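PDB 3SVT: short-chain type dehydrogenase/reductase from Mycobacterium ulcerans, which probably acts as an oxidoreductase of the short-chain dehydrogenase/reductase family, most likely using a nicotinamide cofactor. Local coordinates for residues B[91-95]-B[138-143]; B[171-175]-B[189-193]. All blocks are in the same frame, centred on the assembly; numbering follows the deposited sequence.

Interaction 1. Residues B[91-95]-B[138-143]; sequences RLHGV and MVRGGG
Met138 lays its side chain (chi1 m, chi2 t, chi3 m) along the backbone of 92-94. Its CG is 3.1 Å from Leu92 O, its SD 3.8 Å from Gly94 CA, its CE 4.3 Å from Val95 CG2. Segment 91-95 is extended at Arg91 and Leu92, kinks at His93 and enters its strand at Gly94. Segment 138-143 ends a helix with a Schellman motif: Gly143 N bonds Met138 O (2.9 Å), Gly142 N bonds Val139 O (3.1 Å), and Gly142 has positive phi. Arg91 CA and Gly141 CA are 5.8 Å apart, and a CB on Gly141 would sit tight against Arg91 CG. Arg91 (chi1-chi3 t) lays a guanidinium face over Gly141 O. No direct hydrogen bond crosses. Water 1 accepts from Arg91 NE (3.1 Å) and lies 2.8 Å from Leu92 O and 2.7 Å from Gly143 O. In this Rossmann-type fold, the end of helix 113-140 packs against the start of strand 94-97, with helix 75-89 touching Leu92 and strand 187-198 touching Met138.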
ATOM      1  N   ARG B  91      -6.701  35.448   8.363  1.00 36.48           N
ATOM      2  CA  ARG B  91      -6.593  34.247   7.547  1.00 35.69           C
ATOM      3  C   ARG B  91      -5.690  33.223   8.197  1.00 33.69           C
ATOM      4  O   ARG B  91      -4.718  33.590   8.825  1.00 33.77           O
ATOM      5  CB  ARG B  91      -6.048  34.593   6.163  1.00 37.03           C
ATOM      6  CG  ARG B  91      -6.440  33.570   5.103  1.00 38.11           C
ATOM      7  CD  ARG B  91      -5.964  33.948   3.701  1.00 41.46           C
ATOM      8  NE  ARG B  91      -5.735  32.770   2.859  1.00 42.71           N
ATOM      9  CZ  ARG B  91      -5.324  32.805   1.591  1.00 46.10           C
ATOM     10  NH1 ARG B  91      -5.121  33.968   0.975  1.00 47.95           N
ATOM     11  NH2 ARG B  91      -5.135  31.668   0.927  1.00 45.80           N
ATOM     12  N   LEU B  92      -6.016  31.941   8.044  1.00 32.08           N
ATOM     13  CA  LEU B  92      -5.191  30.842   8.561  1.00 30.77           C
ATOM     14  C   LEU B  92      -4.631  30.109   7.354  1.00 30.28           C
ATOM     15  O   LEU B  92      -5.380  29.508   6.587  1.00 30.52           O
ATOM     16  CB  LEU B  92      -5.994  29.892   9.458  1.00 29.47           C
ATOM     17  CG  LEU B  92      -5.269  28.625   9.952  1.00 29.74           C
ATOM     18  CD1 LEU B  92      -4.133  28.965  10.911  1.00 24.79           C
ATOM     19  CD2 LEU B  92      -6.238  27.671  10.618  1.00 29.10           C
ATOM     20  N   HIS B  93      -3.314  30.186   7.184  1.00 30.13           N
ATOM     21  CA  HIS B  93      -2.640  29.640   6.014  1.00 30.12           C
ATOM     22  C   HIS B  93      -2.354  28.151   6.152  1.00 28.83           C
ATOM     23  O   HIS B  93      -2.207  27.445   5.160  1.00 29.43           O
ATOM     24  CB  HIS B  93      -1.349  30.408   5.745  1.00 31.14           C
ATOM     25  CG  HIS B  93      -1.594  31.799   5.268  1.00 32.60           C
ATOM     26  ND1 HIS B  93      -1.772  32.861   6.129  1.00 33.38           N
ATOM     27  CD2 HIS B  93      -1.789  32.287   4.019  1.00 33.70           C
ATOM     28  CE1 HIS B  93      -2.009  33.957   5.427  1.00 34.29           C
ATOM     29  NE2 HIS B  93      -2.026  33.633   4.144  1.00 34.45           N
ATOM     30  N   GLY B  94      -2.253  27.656   7.367  1.00 27.87           N
ATOM     31  CA  GLY B  94      -1.965  26.240   7.499  1.00 27.10           C
ATOM     32  C   GLY B  94      -1.903  25.759   8.914  1.00 25.94           C
ATOM     33  O   GLY B  94      -1.970  26.549   9.853  1.00 25.98           O
ATOM     34  N   VAL B  95      -1.733  24.449   9.038  1.00 24.86           N
ATOM     35  CA  VAL B  95      -1.719  23.789  10.321  1.00 24.88           C
ATOM     36  C   VAL B  95      -0.716  22.683  10.245  1.00 24.38           C
ATOM     37  O   VAL B  95      -0.636  21.993   9.233  1.00 25.70           O
ATOM     38  CB  VAL B  95      -3.118  23.135  10.660  1.00 24.70           C
ATOM     39  CG1 VAL B  95      -3.058  22.340  11.950  1.00 23.39           C
ATOM     40  CG2 VAL B  95      -4.189  24.184  10.756  1.00 24.17           C
ATOM     41  N   MET B 138      -9.709  27.632   6.555  1.00 30.13           N
ATOM     42  CA  MET B 138      -8.849  27.551   5.372  1.00 30.60           C
ATOM     43  C   MET B 138      -9.676  27.526   4.088  1.00 30.62           C
ATOM     44  O   MET B 138      -9.286  28.145   3.090  1.00 31.68           O
ATOM     45  CB  MET B 138      -7.872  26.361   5.439  1.00 30.04           C
ATOM     46  CG  MET B 138      -6.597  26.686   6.204  1.00 31.42           C
ATOM     47  SD  MET B 138      -5.463  25.287   6.476  1.00 33.77           S
ATOM     48  CE  MET B 138      -6.596  24.143   7.245  1.00 32.26           C
ATOM     49  N   VAL B 139     -10.822  26.847   4.105  1.00 30.20           N
ATOM     50  CA  VAL B 139     -11.726  26.894   2.964  1.00 30.14           C
ATOM     51  C   VAL B 139     -12.243  28.325   2.736  1.00 31.12           C
ATOM     52  O   VAL B 139     -12.166  28.855   1.628  1.00 30.71           O
ATOM     53  CB  VAL B 139     -12.918  25.910   3.126  1.00 29.80           C
ATOM     54  CG1 VAL B 139     -13.957  26.137   2.031  1.00 30.59           C
ATOM     55  CG2 VAL B 139     -12.431  24.440   3.096  1.00 28.50           C
ATOM     56  N   ARG B 140     -12.759  28.958   3.783  1.00 32.52           N
ATOM     57  CA  ARG B 140     -13.201  30.362   3.674  1.00 34.33           C
ATOM     58  C   ARG B 140     -12.093  31.313   3.207  1.00 34.60           C
ATOM     59  O   ARG B 140     -12.360  32.285   2.506  1.00 35.08           O
ATOM     60  CB  ARG B 140     -13.745  30.880   5.010  1.00 35.77           C
ATOM     61  CG  ARG B 140     -14.854  30.042   5.599  1.00 39.34           C
ATOM     62  CD  ARG B 140     -15.947  30.865   6.244  1.00 46.13           C
ATOM     63  NE  ARG B 140     -16.646  30.074   7.263  1.00 50.82           N
ATOM     64  CZ  ARG B 140     -16.442  30.158   8.582  1.00 53.74           C
ATOM     65  NH1 ARG B 140     -17.127  29.366   9.397  1.00 55.48           N
ATOM     66  NH2 ARG B 140     -15.567  31.017   9.099  1.00 54.66           N
ATOM     67  N   GLY B 141     -10.855  31.042   3.608  1.00 34.24           N
ATOM     68  CA  GLY B 141      -9.721  31.873   3.211  1.00 34.12           C
ATOM     69  C   GLY B 141      -9.227  31.678   1.792  1.00 34.27           C
ATOM     70  O   GLY B 141      -8.337  32.399   1.358  1.00 35.93           O
ATOM     71  N   GLY B 142      -9.779  30.714   1.061  1.00 32.87           N
ATOM     72  CA  GLY B 142      -9.390  30.487  -0.326  1.00 32.30           C
ATOM     73  C   GLY B 142      -8.309  29.431  -0.523  1.00 31.23           C
ATOM     74  O   GLY B 142      -7.759  29.289  -1.618  1.00 31.13           O
ATOM     75  N   GLY B 143      -8.001  28.676   0.533  1.00 29.76           N
ATOM     76  CA  GLY B 143      -7.023  27.609   0.448  1.00 28.15           C
ATOM     77  C   GLY B 143      -6.041  27.600   1.597  1.00 27.63           C
ATOM     78  O   GLY B 143      -5.985  28.528   2.405  1.00 27.09           O
TER
HETATM   79  O   HOH W   1      -6.842  30.260   4.273  1.00 20.93           O

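Interaction 2. Residues B[171-175]-B[189-193]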
ATOM      1  N   VAL B 171      -5.598   8.194  11.560  1.00 27.29           N
ATOM      2  CA  VAL B 171      -5.261   9.583  11.272  1.00 27.31           C
ATOM      3  C   VAL B 171      -4.747   9.735   9.862  1.00 26.68           C
ATOM      4  O   VAL B 171      -5.091  10.702   9.182  1.00 25.79           O
ATOM      5  CB  VAL B 171      -4.222  10.103  12.264  1.00 28.05           C
ATOM      6  CG1 VAL B 171      -3.575  11.368  11.767  1.00 28.22           C
ATOM      7  CG2 VAL B 171      -4.893  10.314  13.612  1.00 28.89           C
ATOM      8  N   ASP B 172      -3.951   8.775   9.408  1.00 25.48           N
ATOM      9  CA  ASP B 172      -3.485   8.828   8.018  1.00 25.59           C
ATOM     10  C   ASP B 172      -4.651   8.734   7.055  1.00 24.84           C
ATOM     11  O   ASP B 172      -4.734   9.505   6.093  1.00 24.14           O
ATOM     12  CB  ASP B 172      -2.390   7.791   7.757  1.00 25.75           C
ATOM     13  CG  ASP B 172      -1.133   8.092   8.570  1.00 26.89           C
ATOM     14  OD1 ASP B 172      -0.822   9.272   8.732  1.00 32.71           O
ATOM     15  OD2 ASP B 172      -0.508   7.184   9.127  1.00 29.53           O
ATOM     16  N   HIS B 173      -5.599   7.844   7.351  1.00 24.30           N
ATOM     17  CA  HIS B 173      -6.758   7.749   6.502  1.00 24.37           C
ATOM     18  C   HIS B 173      -7.563   9.056   6.508  1.00 23.64           C
ATOM     19  O   HIS B 173      -8.054   9.485   5.460  1.00 22.39           O
ATOM     20  CB  HIS B 173      -7.655   6.565   6.875  1.00 24.65           C
ATOM     21  CG  HIS B 173      -8.766   6.347   5.902  1.00 24.31           C
ATOM     22  ND1 HIS B 173      -8.653   5.502   4.823  1.00 26.30           N
ATOM     23  CD2 HIS B 173      -9.995   6.904   5.815  1.00 24.82           C
ATOM     24  CE1 HIS B 173      -9.765   5.551   4.112  1.00 26.03           C
ATOM     25  NE2 HIS B 173     -10.592   6.402   4.686  1.00 23.99           N
ATOM     26  N   LEU B 174      -7.699   9.670   7.689  1.00 23.41           N
ATOM     27  CA  LEU B 174      -8.472  10.915   7.805  1.00 23.99           C
ATOM     28  C   LEU B 174      -7.846  12.048   6.980  1.00 23.72           C
ATOM     29  O   LEU B 174      -8.565  12.845   6.378  1.00 23.91           O
ATOM     30  CB  LEU B 174      -8.627  11.327   9.277  1.00 23.97           C
ATOM     31  CG  LEU B 174      -9.304  12.665   9.586  1.00 24.16           C
ATOM     32  CD1 LEU B 174     -10.699  12.746   9.024  1.00 23.62           C
ATOM     33  CD2 LEU B 174      -9.330  12.827  11.096  1.00 24.94           C
ATOM     34  N   MET B 175      -6.510  12.108   6.936  1.00 24.11           N
ATOM     35  CA  MET B 175      -5.813  13.085   6.094  1.00 23.88           C
ATOM     36  C   MET B 175      -6.144  12.861   4.620  1.00 23.48           C
ATOM     37  O   MET B 175      -6.466  13.819   3.875  1.00 24.03           O
ATOM     38  CB  MET B 175      -4.292  13.002   6.275  1.00 24.01           C
ATOM     39  CG  MET B 175      -3.710  13.343   7.657  1.00 24.72           C
ATOM     40  SD  MET B 175      -4.133  14.931   8.369  1.00 25.65           S
ATOM     41  CE  MET B 175      -5.595  14.472   9.330  1.00 21.40           C
ATOM     42  N   VAL B 189      -4.115  18.394   2.150  1.00 22.49           N
ATOM     43  CA  VAL B 189      -3.985  17.677   3.413  1.00 22.75           C
ATOM     44  C   VAL B 189      -3.038  16.504   3.200  1.00 22.28           C
ATOM     45  O   VAL B 189      -3.230  15.704   2.278  1.00 22.29           O
ATOM     46  CB  VAL B 189      -5.358  17.165   3.972  1.00 22.37           C
ATOM     47  CG1 VAL B 189      -5.182  16.591   5.408  1.00 21.97           C
ATOM     48  CG2 VAL B 189      -6.414  18.268   3.937  1.00 22.23           C
ATOM     49  N   ASN B 190      -2.011  16.419   4.040  1.00 22.34           N
ATOM     50  CA  ASN B 190      -0.987  15.392   3.927  1.00 21.84           C
ATOM     51  C   ASN B 190      -0.580  14.891   5.310  1.00 22.60           C
ATOM     52  O   ASN B 190      -0.777  15.586   6.317  1.00 23.65           O
ATOM     53  CB  ASN B 190       0.265  15.933   3.195  1.00 22.13           C
ATOM     54  CG  ASN B 190      -0.006  16.358   1.758  1.00 21.15           C
ATOM     55  OD1 ASN B 190      -0.164  15.519   0.888  1.00 22.25           O
ATOM     56  ND2 ASN B 190      -0.017  17.665   1.502  1.00 19.63           N
ATOM     57  N   SER B 191      -0.003  13.691   5.354  1.00 22.23           N
ATOM     58  CA  SER B 191       0.532  13.113   6.593  1.00 22.06           C
ATOM     59  C   SER B 191       2.049  12.891   6.474  1.00 21.57           C
ATOM     60  O   SER B 191       2.555  12.486   5.430  1.00 21.67           O
ATOM     61  CB  SER B 191      -0.153  11.795   6.934  1.00 22.53           C
ATOM     62  OG  SER B 191       0.513  11.174   8.025  1.00 24.56           O
ATOM     63  N   ILE B 192       2.758  13.166   7.567  1.00 21.61           N
ATOM     64  CA  ILE B 192       4.127  12.764   7.746  1.00 21.00           C
ATOM     65  C   ILE B 192       4.220  11.650   8.806  1.00 22.75           C
ATOM     66  O   ILE B 192       3.708  11.827   9.913  1.00 22.88           O
ATOM     67  CB  ILE B 192       5.016  13.950   8.197  1.00 21.37           C
ATOM     68  CG1 ILE B 192       4.932  15.109   7.182  1.00 21.56           C
ATOM     69  CG2 ILE B 192       6.454  13.504   8.394  1.00 20.40           C
ATOM     70  CD1 ILE B 192       5.512  16.384   7.690  1.00 20.65           C
ATOM     71  N   ARG B 193       4.914  10.550   8.489  1.00 21.73           N
ATOM     72  CA  ARG B 193       5.195   9.486   9.466  1.00 23.98           C
ATOM     73  C   ARG B 193       6.681   9.460   9.832  1.00 24.13           C
ATOM     74  O   ARG B 193       7.465   8.854   9.102  1.00 24.85           O
ATOM     75  CB  ARG B 193       4.865   8.125   8.855  1.00 23.55           C
ATOM     76  CG  ARG B 193       3.365   7.829   8.638  1.00 25.34           C
ATOM     77  CD  ARG B 193       3.318   6.541   7.813  1.00 27.70           C
ATOM     78  NE  ARG B 193       2.020   5.944   7.622  1.00 32.26           N
ATOM     79  CZ  ARG B 193       1.713   5.139   6.593  1.00 34.25           C
ATOM     80  NH1 ARG B 193       2.576   4.875   5.609  1.00 36.32           N
ATOM     81  NH2 ARG B 193       0.514   4.635   6.531  1.00 36.20           N
TER
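Val171 opens this segment of helix 163-182, and its carbonyl O accepts the helical bond from Met175 N (3.0 Å). It does not touch the strand 189-193. Asp172 comes next, with its CB directed at the strand. With chi1 m, its carboxylate reaches two strand residues. OD1 accepts a very short hydrogen bond from Ser191 OG, at 2.4 Å. OD2 forms a salt bridge with Arg193 NE at 3.2 Å, at the edge of the guanidinium. OD2 is also hydrogen-bonded to Ser150 OG, so the buried carboxylate has three polar partners. His173 and Leu174 make no contact with the strand; both pack on the second subunit: His173 on Ser169 and Leu174 on Ile108 of that chain. Met175, one turn after Asp172, meets the strand again. Its CA-to-CB bond points at the strand, Met175 SD passes 3.6 Å from Val189 CG1, and the end of the side chain leads away. Its CG lies 3.9 Å from Ser191 CB. Helix and strand run nearly antiparallel, at 153°, with axes 7.7 Å apart at closest. This is the helix-to-sheet packing of a Rossmann-type fold: helix 163-182 leads into strand 187-198 and lies back along one face of it. Strands 144-149 and 249-252 flank that strand. Helix 113-140 packs beside Met175, and helix 227-238 covers Ile192 on the opposite face.

In the fold
The two contacts lie in series along the chain: interaction 1 closes at 143, before interaction 2 opens at 171. Their centres are 18 Å apart and their nearest atoms about 7 Å, so they do not touch. Both reach the same parallel sheet, where strand 144-149 lies between strands 94-97 and 187-198. Helix 113-140 also links them, ending in interaction 1 and packing on Val171, Leu174 and Met175 of interaction 2. Interaction 1 is partly buried, its centre about 20 Å from the chain centre; interaction 2 is buried, its centre about 10 Å from it. Each packs one of the helices 113-140 and 163-182 against the sheet, and both have residues touching the second subunit.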